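Local coordinates for protein V-type ATP synthase alpha chain (Nanoarchaeum equitans Kin4-M, PDB 5BN3) that belongs to the alpha/beta subunit family of V- and A-type rotary complexes and holds ADP in its P-loop nucleotide-binding domain, at residues A237-S242 against D498-L503; G203-D208 against E504-L509; R545-S548 against E554-K557; P265-P270 against K274-R279. All coordinates share one frame; numbering follows the deposited sequence.

Interaction 1: residues A237-S242 against D498-L503; sequences AKWADS and DSYSPL
Trp239, in the last turn of helix 229-239, lays its indole against Ser499 and Tyr500 of the loop that leads into helix 503-523, an aromatic contact tied by one hydrogen bond where the nucleotide-binding and C-terminal domains meet. CG stands anti to the carbonyl carbon (chi1 -50°), which swings the ring off the helix toward the loop. Its NE1 then donates to Ser499 OG at 3.0 Å, the hydroxyl lying at the ring edge and in the ring plane. Gln235, one turn earlier on the same helix, brings NE2 to that hydroxyl and OE1 to Lys238 NZ. In this P-loop NTPase fold the helix begins at the phosphate-binding loop, whose Gly228, Lys229 and Thr230 line the ADP pocket; the side chain of Ser499 is about 8 Å from the nucleotide. Tyr500 CB sits over one indole face as a CH-pi contact, 3.6 Å from the centroid of the Trp239 five-membered ring and just 4° off its normal. Lys238 CB lies over the rim of the opposite face. The phenol ring is tilted 42° from the indole, and its CD1 rests on Trp239 CB at 3.5 Å.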
loop_
_atom_site.group_PDB
_atom_site.type_symbol
_atom_site.label_atom_id
_atom_site.label_comp_id
_atom_site.label_asym_id
_atom_site.label_seq_id
_atom_site.Cartn_x
_atom_site.Cartn_y
_atom_site.Cartn_z
ATOM N N ALA A 237 37.704 -0.980 7.363
ATOM C CA ALA A 237 38.741 -1.629 6.565
ATOM C C ALA A 237 40.122 -1.009 6.802
ATOM O O ALA A 237 41.138 -1.701 6.733
ATOM C CB ALA A 237 38.378 -1.578 5.094
ATOM N N LYS A 238 40.152 0.292 7.086
ATOM C CA LYS A 238 41.401 1.005 7.358
ATOM C C LYS A 238 42.016 0.657 8.705
ATOM O O LYS A 238 43.167 0.232 8.779
ATOM C CB LYS A 238 41.169 2.521 7.339
ATOM C CG LYS A 238 41.191 3.185 5.976
ATOM C CD LYS A 238 41.138 4.701 6.148
ATOM C CE LYS A 238 40.572 5.394 4.923
ATOM N NZ LYS A 238 40.353 6.845 5.177
ATOM N N TRP A 239 41.247 0.858 9.771
ATOM C CA TRP A 239 41.813 0.859 11.121
ATOM C C TRP A 239 41.470 -0.342 12.000
ATOM O O TRP A 239 41.899 -0.398 13.152
ATOM C CB TRP A 239 41.406 2.138 11.863
ATOM C CG TRP A 239 41.645 3.416 11.104
ATOM C CD1 TRP A 239 40.738 4.415 10.876
ATOM C CD2 TRP A 239 42.868 3.839 10.485
ATOM N NE1 TRP A 239 41.321 5.427 10.154
ATOM C CE2 TRP A 239 42.627 5.099 9.901
ATOM C CE3 TRP A 239 44.142 3.275 10.369
ATOM C CZ2 TRP A 239 43.616 5.803 9.209
ATOM C CZ3 TRP A 239 45.117 3.971 9.683
ATOM C CH2 TRP A 239 44.851 5.221 9.113
ATOM N N ALA A 240 40.696 -1.292 11.483
ATOM C CA ALA A 240 40.286 -2.434 12.303
ATOM C C ALA A 240 41.473 -3.242 12.814
ATOM O O ALA A 240 42.455 -3.457 12.100
ATOM C CB ALA A 240 39.335 -3.339 11.547
ATOM N N ASP A 241 41.370 -3.677 14.065
ATOM C CA ASP A 241 42.361 -4.559 14.657
ATOM C C ASP A 241 42.152 -5.943 14.049
ATOM O O ASP A 241 41.309 -6.717 14.508
ATOM C CB ASP A 241 42.181 -4.586 16.174
ATOM C CG ASP A 241 43.356 -5.211 16.897
ATOM O OD1 ASP A 241 44.406 -5.438 16.259
ATOM O OD2 ASP A 241 43.230 -5.468 18.114
ATOM N N SER A 242 42.909 -6.240 12.996
ATOM C CA SER A 242 42.704 -7.461 12.219
ATOM C C SER A 242 43.964 -7.841 11.449
ATOM O O SER A 242 44.745 -6.971 11.059
ATOM C CB SER A 242 41.537 -7.263 11.243
ATOM O OG SER A 242 41.222 -8.464 10.560
ATOM N N ASP A 498 41.574 12.740 13.556
ATOM C CA ASP A 498 40.347 12.134 14.077
ATOM C C ASP A 498 39.946 10.835 13.376
ATOM O O ASP A 498 39.165 10.055 13.920
ATOM C CB ASP A 498 39.195 13.143 14.027
ATOM C CG ASP A 498 38.047 12.766 14.945
ATOM O OD1 ASP A 498 38.272 12.017 15.919
ATOM O OD2 ASP A 498 36.914 13.231 14.701
ATOM N N SER A 499 40.485 10.603 12.181
ATOM C CA SER A 499 40.139 9.420 11.388
ATOM C C SER A 499 40.275 8.115 12.173
ATOM O O SER A 499 39.359 7.290 12.183
ATOM C CB SER A 499 40.994 9.363 10.121
ATOM O OG SER A 499 40.673 8.219 9.350
ATOM N N TYR A 500 41.412 7.946 12.840
ATOM C CA TYR A 500 41.636 6.791 13.699
ATOM C C TYR A 500 41.541 7.184 15.170
ATOM O O TYR A 500 42.105 8.196 15.591
ATOM C CB TYR A 500 43.004 6.170 13.408
ATOM C CG TYR A 500 43.408 5.067 14.363
ATOM C CD1 TYR A 500 42.585 3.970 14.577
ATOM C CD2 TYR A 500 44.622 5.114 15.034
ATOM C CE1 TYR A 500 42.952 2.956 15.441
ATOM C CE2 TYR A 500 45.000 4.103 15.901
ATOM C CZ TYR A 500 44.160 3.028 16.098
ATOM O OH TYR A 500 44.523 2.019 16.957
ATOM N N SER A 501 40.820 6.382 15.946
ATOM C CA SER A 501 40.683 6.629 17.377
ATOM C C SER A 501 41.101 5.400 18.174
ATOM O O SER A 501 40.313 4.467 18.347
ATOM C CB SER A 501 39.246 7.023 17.727
ATOM O OG SER A 501 39.148 7.444 19.077
ATOM N N PRO A 502 42.349 5.392 18.663
ATOM C CA PRO A 502 42.815 4.277 19.493
ATOM C C PRO A 502 42.088 4.286 20.832
ATOM O O PRO A 502 41.533 5.322 21.208
ATOM C CB PRO A 502 44.303 4.584 19.688
ATOM C CG PRO A 502 44.399 6.070 19.556
ATOM C CD PRO A 502 43.366 6.451 18.527
ATOM N N LEU A 503 42.082 3.158 21.535
ATOM C CA LEU A 503 41.327 3.048 22.781
ATOM C C LEU A 503 41.737 4.084 23.826
ATOM O O LEU A 503 40.887 4.613 24.537
ATOM C CB LEU A 503 41.409 1.631 23.354
ATOM C CG LEU A 503 40.539 0.596 22.635
ATOM C CD1 LEU A 503 40.457 -0.703 23.419
ATOM C CD2 LEU A 503 39.149 1.152 22.393
#

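Interaction 2: residues G203-D208 against E504-L509; sequences GTRVLD and EKTIEL
Arg205, in the first turn of helix 205-210, passes its side chain over Thr506 and Leu509 of helix 503-523, and here the packing is closest. Its CG rests 3.5 Å from Thr506 OG1, and its CD lies 3.8 Å from Leu509 CD1. A bend about CG-CD (chi3 -74°) turns the guanidinium so that the same Leu509 methyl covers one face. The Thr506 hydroxyl is also within bonding range of Ser501 OG and Pro502 O, while the arginine reaches Phe488 O, Gln490 O and the carboxylate of Asp498.

Elsewhere the two helices, one from each domain, meet through water. One water accepts from Arg205 NH1 at 3.1 Å and from Lys505 NZ at 2.7 Å. A second bridges Asp208 OD2 and Thr506 OG1, 2.8 Å from the latter. Asp208 OD2 also takes the Gly203 N-H at 2.8 Å on its syn lone pair, holding the turn before helix 205-210.

Arg205 NH1 and Lys505 NZ approach to 4.3 Å, yet Lys505 also bonds to Arg545 O and Asp498 lies beside both; with the shared water and these acceptors, the two cations can probably both stay protonated within a buried interface.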
loop_
_atom_site.group_PDB
_atom_site.type_symbol
_atom_site.label_atom_id
_atom_site.label_comp_id
_atom_site.label_asym_id
_atom_site.label_seq_id
_atom_site.Cartn_x
_atom_site.Cartn_y
_atom_site.Cartn_z
ATOM N N GLY A 203 38.381 1.171 15.643
ATOM C CA GLY A 203 39.058 2.452 15.567
ATOM C C GLY A 203 38.048 3.574 15.440
ATOM O O GLY A 203 38.410 4.752 15.413
ATOM N N THR A 204 36.775 3.197 15.347
ATOM C CA THR A 204 35.675 4.156 15.349
ATOM C C THR A 204 34.973 4.085 16.704
ATOM O O THR A 204 34.505 3.019 17.110
ATOM C CB THR A 204 34.672 3.864 14.216
ATOM O OG1 THR A 204 35.326 4.014 12.948
ATOM C CG2 THR A 204 33.493 4.825 14.283
ATOM N N ARG A 205 34.903 5.222 17.394
ATOM C CA ARG A 205 34.433 5.280 18.781
ATOM C C ARG A 205 33.035 4.701 19.020
ATOM O O ARG A 205 32.845 3.886 19.924
ATOM C CB ARG A 205 34.504 6.722 19.307
ATOM C CG ARG A 205 35.928 7.253 19.460
ATOM C CD ARG A 205 35.956 8.646 20.081
ATOM N NE ARG A 205 35.528 9.680 19.143
ATOM C CZ ARG A 205 36.343 10.299 18.294
ATOM N NH1 ARG A 205 37.630 9.987 18.263
ATOM N NH2 ARG A 205 35.872 11.227 17.476
ATOM N N VAL A 206 32.062 5.122 18.218
ATOM C CA VAL A 206 30.688 4.660 18.404
ATOM C C VAL A 206 30.580 3.144 18.229
ATOM O O VAL A 206 29.792 2.484 18.907
ATOM C CB VAL A 206 29.695 5.417 17.476
ATOM C CG1 VAL A 206 30.034 5.188 16.003
ATOM C CG2 VAL A 206 28.259 5.016 17.773
ATOM N N LEU A 207 31.406 2.589 17.348
ATOM C CA LEU A 207 31.386 1.149 17.099
ATOM C C LEU A 207 32.203 0.362 18.121
ATOM O O LEU A 207 32.007 -0.840 18.280
ATOM C CB LEU A 207 31.885 0.836 15.687
ATOM C CG LEU A 207 31.110 1.443 14.519
ATOM C CD1 LEU A 207 31.536 0.804 13.208
ATOM C CD2 LEU A 207 29.618 1.280 14.731
ATOM N N ASP A 208 33.119 1.034 18.813
ATOM C CA ASP A 208 33.988 0.346 19.767
ATOM C C ASP A 208 33.433 0.323 21.190
ATOM O O ASP A 208 33.672 -0.623 21.940
ATOM C CB ASP A 208 35.399 0.950 19.752
ATOM C CG ASP A 208 36.135 0.683 18.453
ATOM O OD1 ASP A 208 35.702 -0.211 17.696
ATOM O OD2 ASP A 208 37.152 1.364 18.192
ATOM N N GLU A 504 43.032 4.380 23.901
ATOM C CA GLU A 504 43.531 5.399 24.818
ATOM C C GLU A 504 42.797 6.723 24.620
ATOM O O GLU A 504 42.305 7.316 25.579
ATOM C CB GLU A 504 45.024 5.584 24.635
ATOM N N LYS A 505 42.718 7.174 23.372
ATOM C CA LYS A 505 41.997 8.400 23.037
ATOM C C LYS A 505 40.507 8.266 23.345
ATOM O O LYS A 505 39.893 9.175 23.908
ATOM C CB LYS A 505 42.202 8.754 21.560
ATOM C CG LYS A 505 41.553 10.066 21.133
ATOM C CD LYS A 505 41.795 10.345 19.653
ATOM C CE LYS A 505 41.213 11.687 19.238
ATOM N NZ LYS A 505 41.462 11.982 17.798
ATOM N N THR A 506 39.932 7.125 22.976
ATOM C CA THR A 506 38.517 6.865 23.220
ATOM C C THR A 506 38.182 6.883 24.714
ATOM O O THR A 506 37.239 7.556 25.133
ATOM C CB THR A 506 38.086 5.515 22.618
ATOM O OG1 THR A 506 38.394 5.493 21.218
ATOM C CG2 THR A 506 36.599 5.316 22.801
ATOM N N ILE A 507 38.960 6.148 25.508
ATOM C CA ILE A 507 38.750 6.082 26.953
ATOM C C ILE A 507 38.940 7.449 27.612
ATOM O O ILE A 507 38.123 7.868 28.434
ATOM C CB ILE A 507 39.703 5.062 27.627
ATOM C CG1 ILE A 507 39.486 3.649 27.072
ATOM C CG2 ILE A 507 39.519 5.072 29.135
ATOM C CD1 ILE A 507 38.044 3.198 27.061
ATOM N N GLU A 508 40.017 8.141 27.246
ATOM C CA GLU A 508 40.313 9.456 27.810
ATOM C C GLU A 508 39.207 10.467 27.542
ATOM O O GLU A 508 38.896 11.293 28.399
ATOM C CB GLU A 508 41.650 9.986 27.286
ATOM C CG GLU A 508 42.859 9.375 27.971
ATOM C CD GLU A 508 42.871 9.632 29.466
ATOM O OE1 GLU A 508 42.813 10.813 29.869
ATOM O OE2 GLU A 508 42.933 8.653 30.239
ATOM N N LEU A 509 38.620 10.398 26.350
ATOM C CA LEU A 509 37.486 11.247 26.008
ATOM C C LEU A 509 36.294 10.970 26.920
ATOM O O LEU A 509 35.639 11.900 27.389
ATOM C CB LEU A 509 37.084 11.052 24.544
ATOM C CG LEU A 509 37.805 11.924 23.517
ATOM C CD1 LEU A 509 37.338 11.607 22.105
ATOM C CD2 LEU A 509 37.567 13.384 23.838
HETATM O O HOH W 1 40.169 9.958 16.552
HETATM O O HOH W 2 37.942 3.493 19.257
#

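Interaction 3: residues R545-S548 against E554-K557; sequences RYKS and EEIK
Lys547 lays its ammonium against both the carboxylate and the CG methylene of Glu555, a local salt bridge at the protein surface that spans the turn between helix 537-542 and helix 552-562. The lysine comes from the loop and the glutamate from the start of the second helix. Lys547 sets CG anti to the carbonyl carbon (chi1 -71°) and runs extended from there, so the ammonium is carried the full length of the chain across to the helix. Glu555 behaves differently: CG is anti to the backbone N, but the chain folds about CB-CG (chi2 67°), bringing CD back toward CA.

The two side chains cross at a slant, and NZ arrives over a face of the carboxylate rather than in its plane. Lys547 NZ is 3.0 Å from Glu555 OE1. The same NZ lies 3.2 Å from Glu555 CG, whereas Glu555 OE2 is farther from it at 3.9 Å. The neighbouring Arg545 points elsewhere, to Asp498 and Glu486 O, with Tyr546 CE2 lying over its guanidinium. Elsewhere on helix 552-562, Ile556 touches Glu508 of helix 503-523.

An ammonium above the carboxylate plane misses the oxygen lone pairs, which fits the weakness of the hydrogen bond; attraction here is probably electrostatic in the main, with little directional demand.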
loop_
_atom_site.group_PDB
_atom_site.type_symbol
_atom_site.label_atom_id
_atom_site.label_comp_id
_atom_site.label_asym_id
_atom_site.label_seq_id
_atom_site.Cartn_x
_atom_site.Cartn_y
_atom_site.Cartn_z
ATOM N N ARG A 545 39.014 15.872 19.874
ATOM C CA ARG A 545 39.195 14.796 18.898
ATOM C C ARG A 545 39.982 15.214 17.658
ATOM O O ARG A 545 40.539 14.369 16.956
ATOM C CB ARG A 545 37.840 14.195 18.494
ATOM C CG ARG A 545 36.844 15.192 17.898
ATOM C CD ARG A 545 35.506 14.522 17.588
ATOM N NE ARG A 545 34.503 15.465 17.095
ATOM C CZ ARG A 545 34.216 15.653 15.811
ATOM N NH1 ARG A 545 34.853 14.960 14.878
ATOM N NH2 ARG A 545 33.290 16.532 15.459
ATOM N N TYR A 546 40.035 16.516 17.398
ATOM C CA TYR A 546 40.773 17.033 16.251
ATOM C C TYR A 546 42.260 17.231 16.535
ATOM O O TYR A 546 43.004 17.696 15.669
ATOM C CB TYR A 546 40.160 18.351 15.777
ATOM C CG TYR A 546 38.904 18.174 14.963
ATOM C CD1 TYR A 546 38.962 17.671 13.672
ATOM C CD2 TYR A 546 37.664 18.519 15.477
ATOM C CE1 TYR A 546 37.821 17.508 12.920
ATOM C CE2 TYR A 546 36.515 18.360 14.731
ATOM C CZ TYR A 546 36.602 17.853 13.453
ATOM O OH TYR A 546 35.466 17.691 12.700
ATOM N N LYS A 547 42.698 16.881 17.739
ATOM C CA LYS A 547 44.082 17.147 18.124
ATOM C C LYS A 547 45.016 15.950 17.948
ATOM O O LYS A 547 44.567 14.803 17.922
ATOM C CB LYS A 547 44.147 17.744 19.534
ATOM C CG LYS A 547 43.606 19.170 19.562
ATOM C CD LYS A 547 43.663 19.824 20.935
ATOM C CE LYS A 547 43.229 21.285 20.836
ATOM N NZ LYS A 547 42.945 21.905 22.156
ATOM N N SER A 548 46.309 16.243 17.814
ATOM C CA SER A 548 47.324 15.261 17.424
ATOM C C SER A 548 47.271 13.960 18.219
ATOM O O SER A 548 46.925 12.910 17.677
ATOM C CB SER A 548 48.725 15.872 17.536
ATOM O OG SER A 548 49.131 15.993 18.889
ATOM N N GLU A 554 47.854 17.000 26.420
ATOM C CA GLU A 554 48.168 18.291 27.023
ATOM C C GLU A 554 46.901 19.090 27.291
ATOM O O GLU A 554 46.758 19.707 28.346
ATOM C CB GLU A 554 49.098 19.094 26.109
ATOM C CG GLU A 554 50.480 18.489 25.896
ATOM C CD GLU A 554 50.505 17.374 24.863
ATOM O OE1 GLU A 554 51.537 17.241 24.172
ATOM O OE2 GLU A 554 49.511 16.625 24.745
ATOM N N GLU A 555 45.984 19.079 26.329
ATOM C CA GLU A 555 44.730 19.811 26.457
ATOM C C GLU A 555 43.842 19.235 27.562
ATOM O O GLU A 555 43.119 19.971 28.234
ATOM C CB GLU A 555 43.976 19.822 25.125
ATOM C CG GLU A 555 42.738 20.697 25.128
ATOM C CD GLU A 555 43.071 22.170 25.248
ATOM O OE1 GLU A 555 44.149 22.578 24.768
ATOM O OE2 GLU A 555 42.253 22.923 25.819
ATOM N N ILE A 556 43.902 17.920 27.745
ATOM C CA ILE A 556 43.144 17.255 28.802
ATOM C C ILE A 556 43.638 17.697 30.173
ATOM O O ILE A 556 42.838 18.012 31.059
ATOM C CB ILE A 556 43.228 15.722 28.680
ATOM C CG1 ILE A 556 42.231 15.223 27.635
ATOM C CG2 ILE A 556 42.935 15.052 30.008
ATOM C CD1 ILE A 556 42.219 13.723 27.479
ATOM N N LYS A 557 44.957 17.721 30.341
ATOM C CA LYS A 557 45.558 18.237 31.562
ATOM C C LYS A 557 45.101 19.671 31.778
ATOM O O LYS A 557 44.767 20.055 32.891
ATOM C CB LYS A 557 47.086 18.167 31.489
ATOM C CG LYS A 557 47.636 16.756 31.331
ATOM C CD LYS A 557 49.156 16.732 31.428
ATOM C CE LYS A 557 49.699 15.312 31.324
ATOM N NZ LYS A 557 51.160 15.247 31.622
#

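Interaction 4: residues P265-P270 against K274-R279; sequences PKLKDP and KPLMYR
The Arg279 guanidinium has Asp269 OD2 set obliquely to it, well out of its plane, with the carboxylate plane turned 56° away. Asp269 OD2 and Arg279 NH1 are 4.0 Å apart, so they feel each other as charges without an N-H directed at the oxygen. The N-H groups go instead to backbone carbonyls at and just beyond the end of helix 229-239: NH1 to Ala240 O and Ser242 O, NH2 to Ala237 O.

Both segments belong to the connection of a beta-alpha-beta crossover, in which helix 254-263 links parallel strands 244-250 and 280-285 of the nucleotide-binding domain. Past the helix the chain doubles back on itself, antiparallel, and is closed by a single beta bridge between Lys268 and Pro275. These two form a non-hydrogen-bonded pair, a position that asks for no N-H from Pro275, so no bridge hydrogen bond is lost there. The bonds fall on the neighbours: Asp269 N gives a nearly straight bond to Lys274 O at 2.6 Å, and Leu276 N reaches Leu267 O at 3.0 Å from above the carbonyl plane. Pro275 CA adds a CA-H...O contact to the same Leu267 O at 3.1 Å.

Leu276 holds CG anti to the carbonyl carbon (chi1 -63°), which directs its branch back to segment 265-270 and splits the methyls between two residues. CD1 packs on Leu267 CB at 3.6 Å, and CD2 on Asp269 CA at 3.6 Å. Asp269 OD1 accepts from Lys271 N, an Asx turn that starts the reversal. At the other end Pro265 and Met277 lie side by side, Pro265 CD 4.1 Å from Met277 SD.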
loop_
_atom_site.group_PDB
_atom_site.type_symbol
_atom_site.label_atom_id
_atom_site.label_comp_id
_atom_site.label_asym_id
_atom_site.label_seq_id
_atom_site.Cartn_x
_atom_site.Cartn_y
_atom_site.Cartn_z
ATOM N N PRO A 265 47.661 2.434 -0.047
ATOM C CA PRO A 265 49.128 2.353 -0.097
ATOM C C PRO A 265 49.841 3.506 0.620
ATOM O O PRO A 265 51.032 3.378 0.910
ATOM C CB PRO A 265 49.429 2.411 -1.598
ATOM C CG PRO A 265 48.217 1.842 -2.240
ATOM C CD PRO A 265 47.067 2.323 -1.395
ATOM N N LYS A 266 49.134 4.601 0.893
ATOM C CA LYS A 266 49.735 5.757 1.564
ATOM C C LYS A 266 49.563 5.707 3.076
ATOM O O LYS A 266 50.206 6.462 3.806
ATOM C CB LYS A 266 49.113 7.063 1.070
ATOM C CG LYS A 266 49.148 7.301 -0.424
ATOM C CD LYS A 266 48.630 8.705 -0.714
ATOM C CE LYS A 266 48.052 8.830 -2.113
ATOM N NZ LYS A 266 47.323 10.118 -2.273
ATOM N N LEU A 267 48.678 4.833 3.543
ATOM C CA LEU A 267 48.346 4.775 4.963
ATOM C C LEU A 267 49.120 3.678 5.682
ATOM O O LEU A 267 49.424 2.636 5.099
ATOM C CB LEU A 267 46.841 4.570 5.150
ATOM C CG LEU A 267 45.956 5.680 4.581
ATOM C CD1 LEU A 267 44.484 5.340 4.731
ATOM C CD2 LEU A 267 46.265 7.003 5.260
ATOM N N LYS A 268 49.434 3.919 6.951
ATOM C CA LYS A 268 50.225 2.983 7.741
ATOM C C LYS A 268 49.393 2.330 8.842
ATOM O O LYS A 268 48.665 3.008 9.568
ATOM C CB LYS A 268 51.430 3.703 8.355
ATOM C CG LYS A 268 52.378 4.326 7.337
ATOM C CD LYS A 268 53.172 3.258 6.597
ATOM C CE LYS A 268 54.059 3.855 5.513
ATOM N NZ LYS A 268 53.268 4.369 4.360
ATOM N N ASP A 269 49.505 1.007 8.952
ATOM C CA ASP A 269 48.870 0.249 10.026
ATOM C C ASP A 269 49.407 0.745 11.365
ATOM O O ASP A 269 50.618 0.796 11.570
ATOM C CB ASP A 269 49.181 -1.241 9.852
ATOM C CG ASP A 269 48.326 -2.143 10.731
ATOM O OD1 ASP A 269 47.877 -1.712 11.814
ATOM O OD2 ASP A 269 48.115 -3.308 10.335
ATOM N N PRO A 270 48.503 1.133 12.279
ATOM C CA PRO A 270 48.915 1.608 13.606
ATOM C C PRO A 270 49.412 0.483 14.512
ATOM O O PRO A 270 49.790 0.750 15.654
ATOM C CB PRO A 270 47.623 2.207 14.183
ATOM C CG PRO A 270 46.729 2.436 13.001
ATOM C CD PRO A 270 47.065 1.338 12.043
ATOM N N LYS A 274 53.265 -1.131 8.887
ATOM C CA LYS A 274 53.231 -1.526 7.485
ATOM C C LYS A 274 52.081 -0.814 6.784
ATOM O O LYS A 274 51.098 -0.440 7.425
ATOM C CB LYS A 274 53.062 -3.043 7.358
ATOM C CG LYS A 274 54.175 -3.860 8.000
ATOM C CD LYS A 274 54.422 -5.147 7.217
ATOM C CE LYS A 274 55.430 -6.051 7.913
ATOM N NZ LYS A 274 54.795 -6.918 8.945
ATOM N N PRO A 275 52.199 -0.614 5.463
ATOM C CA PRO A 275 51.086 0.030 4.756
ATOM C C PRO A 275 49.842 -0.858 4.709
ATOM O O PRO A 275 49.965 -2.080 4.597
ATOM C CB PRO A 275 51.644 0.268 3.348
ATOM C CG PRO A 275 52.776 -0.685 3.209
ATOM C CD PRO A 275 53.349 -0.880 4.580
ATOM N N LEU A 276 48.667 -0.239 4.798
ATOM C CA LEU A 276 47.402 -0.962 4.906
ATOM C C LEU A 276 47.149 -1.934 3.759
ATOM O O LEU A 276 46.535 -2.983 3.953
ATOM C CB LEU A 276 46.234 0.023 5.001
ATOM C CG LEU A 276 46.191 0.943 6.221
ATOM C CD1 LEU A 276 44.909 1.760 6.232
ATOM C CD2 LEU A 276 46.303 0.132 7.486
ATOM N N MET A 277 47.621 -1.583 2.570
ATOM C CA MET A 277 47.355 -2.384 1.378
ATOM C C MET A 277 47.857 -3.827 1.495
ATOM O O MET A 277 47.244 -4.745 0.957
ATOM C CB MET A 277 47.958 -1.707 0.145
ATOM C CG MET A 277 47.262 -2.065 -1.152
ATOM S SD MET A 277 45.550 -1.493 -1.182
ATOM C CE MET A 277 44.733 -2.944 -1.844
ATOM N N TYR A 278 48.956 -4.029 2.215
ATOM C CA TYR A 278 49.573 -5.352 2.296
ATOM C C TYR A 278 48.752 -6.384 3.079
ATOM O O TYR A 278 49.023 -7.582 2.991
ATOM C CB TYR A 278 50.990 -5.254 2.867
ATOM C CG TYR A 278 51.999 -4.612 1.946
ATOM C CD1 TYR A 278 51.798 -4.584 0.574
ATOM C CD2 TYR A 278 53.160 -4.044 2.451
ATOM C CE1 TYR A 278 52.723 -4.002 -0.269
ATOM C CE2 TYR A 278 54.091 -3.458 1.614
ATOM C CZ TYR A 278 53.864 -3.441 0.255
ATOM O OH TYR A 278 54.782 -2.864 -0.590
ATOM N N ARG A 279 47.760 -5.923 3.840
ATOM C CA ARG A 279 46.864 -6.825 4.568
ATOM C C ARG A 279 45.476 -6.853 3.935
ATOM O O ARG A 279 44.560 -7.495 4.452
ATOM C CB ARG A 279 46.734 -6.402 6.036
ATOM C CG ARG A 279 45.846 -5.173 6.254
ATOM C CD ARG A 279 45.446 -5.007 7.714
ATOM N NE ARG A 279 44.527 -3.884 7.909
ATOM C CZ ARG A 279 43.957 -3.574 9.070
ATOM N NH1 ARG A 279 44.205 -4.304 10.148
ATOM N NH2 ARG A 279 43.136 -2.538 9.153
#

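Along the chain, interaction 4 is nested inside the loop closed by interaction 1, which is itself nested inside that of interaction 2; interaction 3 follows in series. Interactions 1 and 2 have centres about 9 Å apart and both join the nucleotide-binding domain to the C-terminal domain, around the start of helix 503-523. Asp498 ties three of them, pairing with Arg205 of interaction 2 and Arg545 of interaction 3. Interaction 4, centred about 12 Å from interaction 1, meets it through Arg279 at the end of helix 229-239, yet lies about 25 Å from interaction 3, centre to centre. The series thus runs from a loop beside the sheet of the P-loop domain, past the ADP pocket, to the C-terminal helices.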